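Local coordinates for protein heme peroxidase (Bacteroides thetaiotaomicron, PDB 2GVK) that probably acts as a heme-dependent dye-decolorizing peroxidase, using hydrogen peroxide to oxidise dyes and other substrates, at residues Gln21-Ser35 and Leu132-Arg146. Sequence-based numbering, arbitrary orientation. Where two conformers were deposited one is given.
Sequences QGENVIFIVYNLTDS and LKGAVVSVDETHGFR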
loop_
_atom_site.group_PDB
_atom_site.type_symbol
_atom_site.label_atom_id
_atom_site.label_comp_id
_atom_site.label_asym_id
_atom_site.label_seq_id
_atom_site.Cartn_x
_atom_site.Cartn_y
_atom_site.Cartn_z
ATOM N N GLN A 21 9.051 6.750 -15.395
ATOM C CA GLN A 21 8.844 5.480 -16.077
ATOM C C GLN A 21 7.878 4.592 -15.304
ATOM O O GLN A 21 8.035 4.381 -14.101
ATOM C CB GLN A 21 10.177 4.757 -16.278
ATOM C CG GLN A 21 11.339 5.679 -16.612
ATOM C CD GLN A 21 12.633 5.247 -15.950
ATOM O OE1 GLN A 21 12.724 4.142 -15.415
ATOM N NE2 GLN A 21 13.637 6.115 -15.984
ATOM N N GLY A 22 6.878 4.076 -16.008
ATOM C CA GLY A 22 5.866 3.268 -15.412
ATOM C C GLY A 22 6.389 1.948 -14.923
ATOM O O GLY A 22 7.538 1.554 -15.211
ATOM N N GLU A 23 5.566 1.264 -14.192
ATOM C CA GLU A 23 5.873 -0.074 -13.736
ATOM C C GLU A 23 5.656 -1.058 -14.890
ATOM O O GLU A 23 6.355 -2.068 -15.001
ATOM C CB GLU A 23 4.981 -0.436 -12.551
ATOM C CG GLU A 23 5.371 -1.709 -11.813
ATOM C CD GLU A 23 6.669 -1.571 -11.047
ATOM O OE1 GLU A 23 6.963 -0.456 -10.577
ATOM O OE2 GLU A 23 7.402 -2.577 -10.919
ATOM N N ASN A 24 4.643 -0.760 -15.719
ATOM C CA ASN A 24 4.266 -1.574 -16.880
ATOM C C ASN A 24 4.114 -0.652 -18.039
ATOM O O ASN A 24 3.572 0.425 -17.884
ATOM C CB ASN A 24 2.944 -2.285 -16.627
ATOM C CG ASN A 24 2.999 -3.165 -15.420
ATOM O OD1 ASN A 24 3.456 -4.316 -15.490
ATOM N ND2 ASN A 24 2.596 -2.620 -14.276
ATOM N N VAL A 25 4.588 -1.062 -19.204
ATOM C CA VAL A 25 4.573 -0.183 -20.375
ATOM C C VAL A 25 4.264 -0.933 -21.652
ATOM O O VAL A 25 4.653 -2.054 -21.823
ATOM C CB VAL A 25 5.952 0.588 -20.535
ATOM C CG1 VAL A 25 7.079 -0.369 -20.820
ATOM C CG2 VAL A 25 5.862 1.650 -21.634
ATOM N N ILE A 26 3.507 -0.274 -22.526
ATOM C CA ILE A 26 3.262 -0.757 -23.865
ATOM C C ILE A 26 3.721 0.305 -24.830
ATOM O O ILE A 26 3.382 1.490 -24.673
ATOM C CB ILE A 26 1.768 -1.040 -24.133
ATOM C CG1 ILE A 26 1.254 -2.143 -23.221
ATOM C CG2 ILE A 26 1.582 -1.437 -25.586
ATOM C CD1 ILE A 26 -0.206 -2.457 -23.403
ATOM N N PHE A 27 4.592 -0.081 -25.748
ATOM C CA PHE A 27 5.001 0.795 -26.878
ATOM C C PHE A 27 4.391 0.234 -28.158
ATOM O O PHE A 27 4.699 -0.897 -28.553
ATOM C CB PHE A 27 6.524 0.840 -27.056
ATOM C CG PHE A 27 7.279 1.286 -25.838
ATOM C CD1 PHE A 27 7.513 2.620 -25.607
ATOM C CD2 PHE A 27 7.874 0.349 -24.993
ATOM C CE1 PHE A 27 8.295 3.018 -24.527
ATOM C CE2 PHE A 27 8.619 0.747 -23.924
ATOM C CZ PHE A 27 8.858 2.090 -23.717
ATOM N N ILE A 28 3.538 1.016 -28.809
ATOM C CA ILE A 28 2.948 0.614 -30.084
ATOM C C ILE A 28 3.299 1.613 -31.188
ATOM O O ILE A 28 3.093 2.804 -31.038
ATOM C CB ILE A 28 1.414 0.506 -29.980
ATOM C CG1 ILE A 28 1.028 -0.683 -29.106
ATOM C CG2 ILE A 28 0.818 0.353 -31.320
ATOM C CD1 ILE A 28 -0.426 -0.701 -28.719
ATOM N N VAL A 29 3.843 1.101 -32.294
ATOM C CA VAL A 29 4.058 1.890 -33.473
ATOM C C VAL A 29 3.187 1.331 -34.586
ATOM O O VAL A 29 3.210 0.128 -34.867
ATOM C CB VAL A 29 5.538 1.895 -33.906
ATOM C CG1 VAL A 29 5.722 2.636 -35.219
ATOM C CG2 VAL A 29 6.382 2.523 -32.823
ATOM N N TYR A 30 2.371 2.206 -35.157
ATOM C CA TYR A 30 1.476 1.869 -36.245
ATOM C C TYR A 30 1.917 2.560 -37.524
ATOM O O TYR A 30 2.402 3.694 -37.488
ATOM C CB TYR A 30 0.077 2.379 -35.941
ATOM C CG TYR A 30 -0.725 1.611 -34.914
ATOM C CD1 TYR A 30 -1.073 0.303 -35.131
ATOM C CD2 TYR A 30 -1.356 2.283 -33.865
ATOM C CE1 TYR A 30 -1.948 -0.371 -34.266
ATOM C CE2 TYR A 30 -2.217 1.618 -33.001
ATOM C CZ TYR A 30 -2.501 0.292 -33.209
ATOM O OH TYR A 30 -3.400 -0.360 -32.400
ATOM N N ASN A 31 1.646 1.928 -38.662
ATOM C CA ASN A 31 1.636 2.621 -39.938
ATOM C C ASN A 31 0.193 2.859 -40.358
ATOM O O ASN A 31 -0.680 2.062 -40.062
ATOM C CB ASN A 31 2.329 1.803 -41.015
ATOM C CG ASN A 31 3.817 2.084 -41.110
ATOM O OD1 ASN A 31 4.337 3.007 -40.483
ATOM N ND2 ASN A 31 4.521 1.261 -41.901
ATOM N N LEU A 32 -0.044 3.966 -41.045
ATOM C CA LEU A 32 -1.348 4.247 -41.609
ATOM C C LEU A 32 -1.602 3.383 -42.822
ATOM O O LEU A 32 -0.694 3.108 -43.583
ATOM C CB LEU A 32 -1.440 5.719 -42.029
ATOM C CG LEU A 32 -1.228 6.754 -40.931
ATOM C CD1 LEU A 32 -1.248 8.132 -41.537
ATOM C CD2 LEU A 32 -2.277 6.617 -39.851
ATOM N N THR A 33 -2.869 3.028 -43.032
ATOM C CA THR A 33 -3.299 2.383 -44.275
ATOM C C THR A 33 -3.869 3.420 -45.235
ATOM O O THR A 33 -4.135 4.558 -44.849
ATOM C CB THR A 33 -4.399 1.353 -44.024
ATOM O OG1 THR A 33 -5.613 2.027 -43.638
ATOM C CG2 THR A 33 -3.991 0.378 -42.958
ATOM N N ASP A 34 -4.178 2.978 -46.452
ATOM C CA ASP A 34 -4.741 3.865 -47.466
ATOM C C ASP A 34 -6.268 3.785 -47.519
ATOM O O ASP A 34 -6.879 4.142 -48.515
ATOM C CB ASP A 34 -4.160 3.538 -48.841
ATOM C CG ASP A 34 -2.803 4.160 -49.058
ATOM O OD1 ASP A 34 -2.406 5.032 -48.255
ATOM O OD2 ASP A 34 -2.140 3.806 -50.061
ATOM N N SER A 35 -6.881 3.347 -46.450
ATOM C CA SER A 35 -8.339 3.221 -46.438
ATOM C C SER A 35 -9.017 4.603 -46.500
ATOM O O SER A 35 -8.445 5.597 -46.094
ATOM C CB SER A 35 -8.807 2.475 -45.217
ATOM O OG SER A 35 -9.002 3.341 -44.123
ATOM N N LEU A 132 -9.230 2.538 -34.190
ATOM C CA LEU A 132 -8.372 2.677 -35.367
ATOM C C LEU A 132 -8.518 1.531 -36.353
ATOM O O LEU A 132 -7.796 1.480 -37.349
ATOM C CB LEU A 132 -6.905 2.792 -34.936
ATOM C CG LEU A 132 -6.564 4.078 -34.179
ATOM C CD1 LEU A 132 -5.194 3.979 -33.514
ATOM C CD2 LEU A 132 -6.630 5.283 -35.114
ATOM N N LYS A 133 -9.498 0.649 -36.118
ATOM C CA LYS A 133 -9.678 -0.544 -36.953
ATOM C C LYS A 133 -9.790 -0.169 -38.432
ATOM O O LYS A 133 -10.661 0.596 -38.814
ATOM C CB LYS A 133 -10.937 -1.319 -36.508
ATOM C CG LYS A 133 -11.026 -2.714 -37.060
ATOM C CD LYS A 133 -10.111 -3.670 -36.298
ATOM N N GLY A 134 -8.890 -0.721 -39.248
ATOM C CA GLY A 134 -8.897 -0.485 -40.696
ATOM C C GLY A 134 -8.007 0.660 -41.128
ATOM O O GLY A 134 -7.638 0.755 -42.308
ATOM N N ALA A 135 -7.649 1.512 -40.175
ATOM C CA ALA A 135 -6.850 2.737 -40.436
ATOM C C ALA A 135 -5.362 2.517 -40.222
ATOM O O ALA A 135 -4.521 3.334 -40.681
ATOM C CB ALA A 135 -7.334 3.864 -39.533
ATOM N N VAL A 136 -5.018 1.436 -39.533
ATOM C CA VAL A 136 -3.627 1.178 -39.175
ATOM C C VAL A 136 -3.217 -0.278 -39.304
ATOM O O VAL A 136 -4.066 -1.189 -39.326
ATOM C CB VAL A 136 -3.323 1.615 -37.667
ATOM C CG1 VAL A 136 -3.502 3.121 -37.493
ATOM C CG2 VAL A 136 -4.186 0.847 -36.706
ATOM N N VAL A 137 -1.912 -0.477 -39.423
ATOM C CA VAL A 137 -1.310 -1.791 -39.324
ATOM C C VAL A 137 -0.153 -1.706 -38.316
ATOM O O VAL A 137 0.518 -0.672 -38.221
ATOM C CB VAL A 137 -0.808 -2.303 -40.707
ATOM C CG1 VAL A 137 -1.979 -2.787 -41.550
ATOM C CG2 VAL A 137 -0.059 -1.231 -41.435
ATOM N N SER A 138 0.048 -2.770 -37.543
ATOM C CA SER A 138 1.117 -2.796 -36.536
ATOM C C SER A 138 2.497 -2.883 -37.165
ATOM O O SER A 138 2.755 -3.765 -37.966
ATOM C CB SER A 138 0.938 -3.982 -35.607
ATOM O OG SER A 138 1.900 -3.942 -34.567
ATOM N N VAL A 139 3.373 -1.944 -36.800
ATOM C CA VAL A 139 4.770 -2.022 -37.135
ATOM C C VAL A 139 5.533 -2.715 -36.005
ATOM O O VAL A 139 6.324 -3.592 -36.247
ATOM C CB VAL A 139 5.378 -0.607 -37.408
ATOM C CG1 VAL A 139 6.868 -0.696 -37.622
ATOM C CG2 VAL A 139 4.711 0.018 -38.590
ATOM N N ASP A 140 5.274 -2.302 -34.771
ATOM C CA ASP A 140 5.862 -2.953 -33.603
ATOM C C ASP A 140 4.997 -2.756 -32.382
ATOM O O ASP A 140 4.392 -1.695 -32.196
ATOM C CB ASP A 140 7.258 -2.391 -33.295
ATOM C CG ASP A 140 7.913 -3.097 -32.122
ATOM O OD1 ASP A 140 8.259 -4.281 -32.285
ATOM O OD2 ASP A 140 7.930 -2.526 -30.985
ATOM N N GLU A 141 4.896 -3.804 -31.579
ATOM C CA GLU A 141 4.377 -3.694 -30.209
ATOM C C GLU A 141 5.349 -4.353 -29.273
ATOM O O GLU A 141 5.750 -5.502 -29.487
ATOM C CB GLU A 141 3.004 -4.345 -30.069
ATOM C CG GLU A 141 2.424 -4.232 -28.664
ATOM C CD GLU A 141 0.936 -4.635 -28.578
ATOM O OE1 GLU A 141 0.236 -4.622 -29.619
ATOM O OE2 GLU A 141 0.486 -4.998 -27.461
ATOM N N THR A 142 5.802 -3.599 -28.294
ATOM C CA THR A 142 6.708 -4.107 -27.293
ATOM C C THR A 142 6.149 -3.826 -25.912
ATOM O O THR A 142 5.650 -2.714 -25.628
ATOM C CB THR A 142 8.113 -3.467 -27.426
ATOM O OG1 THR A 142 8.656 -3.761 -28.727
ATOM C CG2 THR A 142 9.056 -4.006 -26.369
ATOM N N HIS A 143 6.197 -4.842 -25.056
ATOM C CA HIS A 143 5.779 -4.698 -23.681
ATOM C C HIS A 143 6.987 -4.630 -22.793
ATOM O O HIS A 143 7.864 -5.477 -22.872
ATOM C CB HIS A 143 4.915 -5.867 -23.265
ATOM C CG HIS A 143 3.690 -6.030 -24.088
ATOM N ND1 HIS A 143 2.960 -7.192 -24.109
ATOM C CD2 HIS A 143 3.101 -5.200 -24.977
ATOM C CE1 HIS A 143 1.945 -7.055 -24.947
ATOM N NE2 HIS A 143 2.014 -5.857 -25.491
ATOM N N GLY A 144 7.016 -3.642 -21.920
ATOM C CA GLY A 144 8.143 -3.453 -21.005
ATOM C C GLY A 144 7.724 -3.500 -19.555
ATOM O O GLY A 144 6.528 -3.528 -19.229
ATOM N N PHE A 145 8.711 -3.547 -18.671
ATOM C CA PHE A 145 8.457 -3.631 -17.239
ATOM C C PHE A 145 9.554 -2.933 -16.501
ATOM O O PHE A 145 10.696 -2.911 -16.958
ATOM C CB PHE A 145 8.395 -5.101 -16.790
ATOM C CG PHE A 145 9.597 -5.908 -17.190
ATOM C CD1 PHE A 145 9.648 -6.537 -18.414
ATOM C CD2 PHE A 145 10.703 -5.996 -16.351
ATOM C CE1 PHE A 145 10.780 -7.242 -18.795
ATOM C CE2 PHE A 145 11.802 -6.691 -16.719
ATOM C CZ PHE A 145 11.852 -7.319 -17.939
ATOM N N ARG A 146 9.225 -2.390 -15.338
ATOM C CA ARG A 146 10.238 -1.861 -14.432
ATOM C C ARG A 146 10.948 -3.031 -13.779
ATOM O O ARG A 146 10.318 -4.015 -13.353
ATOM C CB ARG A 146 9.599 -0.966 -13.382
ATOM C CG ARG A 146 10.583 -0.189 -12.552
ATOM C CD ARG A 146 9.848 0.731 -11.573
ATOM N NE ARG A 146 10.743 1.261 -10.531
ATOM C CZ ARG A 146 11.500 2.303 -10.704
ATOM N NH1 ARG A 146 11.514 2.903 -11.867
ATOM N NH2 ARG A 146 12.290 2.736 -9.720
HETATM O O HOH W 1 10.184 2.111 -14.484
HETATM O O HOH W 2 7.860 -4.903 -12.894
HETATM O O HOH W 3 4.674 -5.624 -17.472
HETATM O O HOH W 4 6.949 -0.115 -30.508
#
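The Tyr30 ring lies against Val136, whose CG2 sits over one face 3.7 Å from the ring centroid, a CH-pi contact; Ile28 CG2 lies over the opposite face, and Leu132 CD1 approaches CE2 obliquely. With CG anti to its own carbonyl carbon (chi1 -75°), the tyrosine places this ring beside Val136. The two strands, 24-32 and 136-145, are antiparallel neighbours in the N-terminal half of the ferredoxin-like beta-barrel fold of dye-decolorizing peroxidases, and strand 109-115 pairs with the other edge of 24-32. The register between 24-32 and 136-145 slips at a classic beta bulge: Val139 N and Asp140 N both donate to Val29 O, from the same face of its plane, at 2.8 and 3.2 Å. At the bulge Val139 CG2 lies 3.4 Å from Asn31 CG. Further along, Val25 and Gly144 form a hydrogen-bonded pair, Gly144 N donating to Val25 O at 2.8 Å.

On the face carrying Ile26 and Ile28, Glu141 runs extended alongside Ile28, CG to CG1, and its OE2 accepts a nearly straight bond from His143 NE2 (2.6 Å, 171°), meeting the imidazole in its plane. Glu141 OE1 turns instead to Ser255 of a second subunit. Were Glu141 an alanine, His143 NE2 would probably lose its carboxylate acceptor and the ring be freer to turn, with Ile28 CG1 left without its neighbouring methylene.

At the polar ends, Arg146 N donates to Glu23 O (2.9 Å) while its guanidinium reaches Asn58 of a third subunit through NH2; water bridges Arg146 NH1 to Gly22 O. At the other end, Thr33 N bonds to Ala135 O, and Thr33 OG1 donates to Gly134 O at 2.7 Å, in the carbonyl plane and on a lone pair.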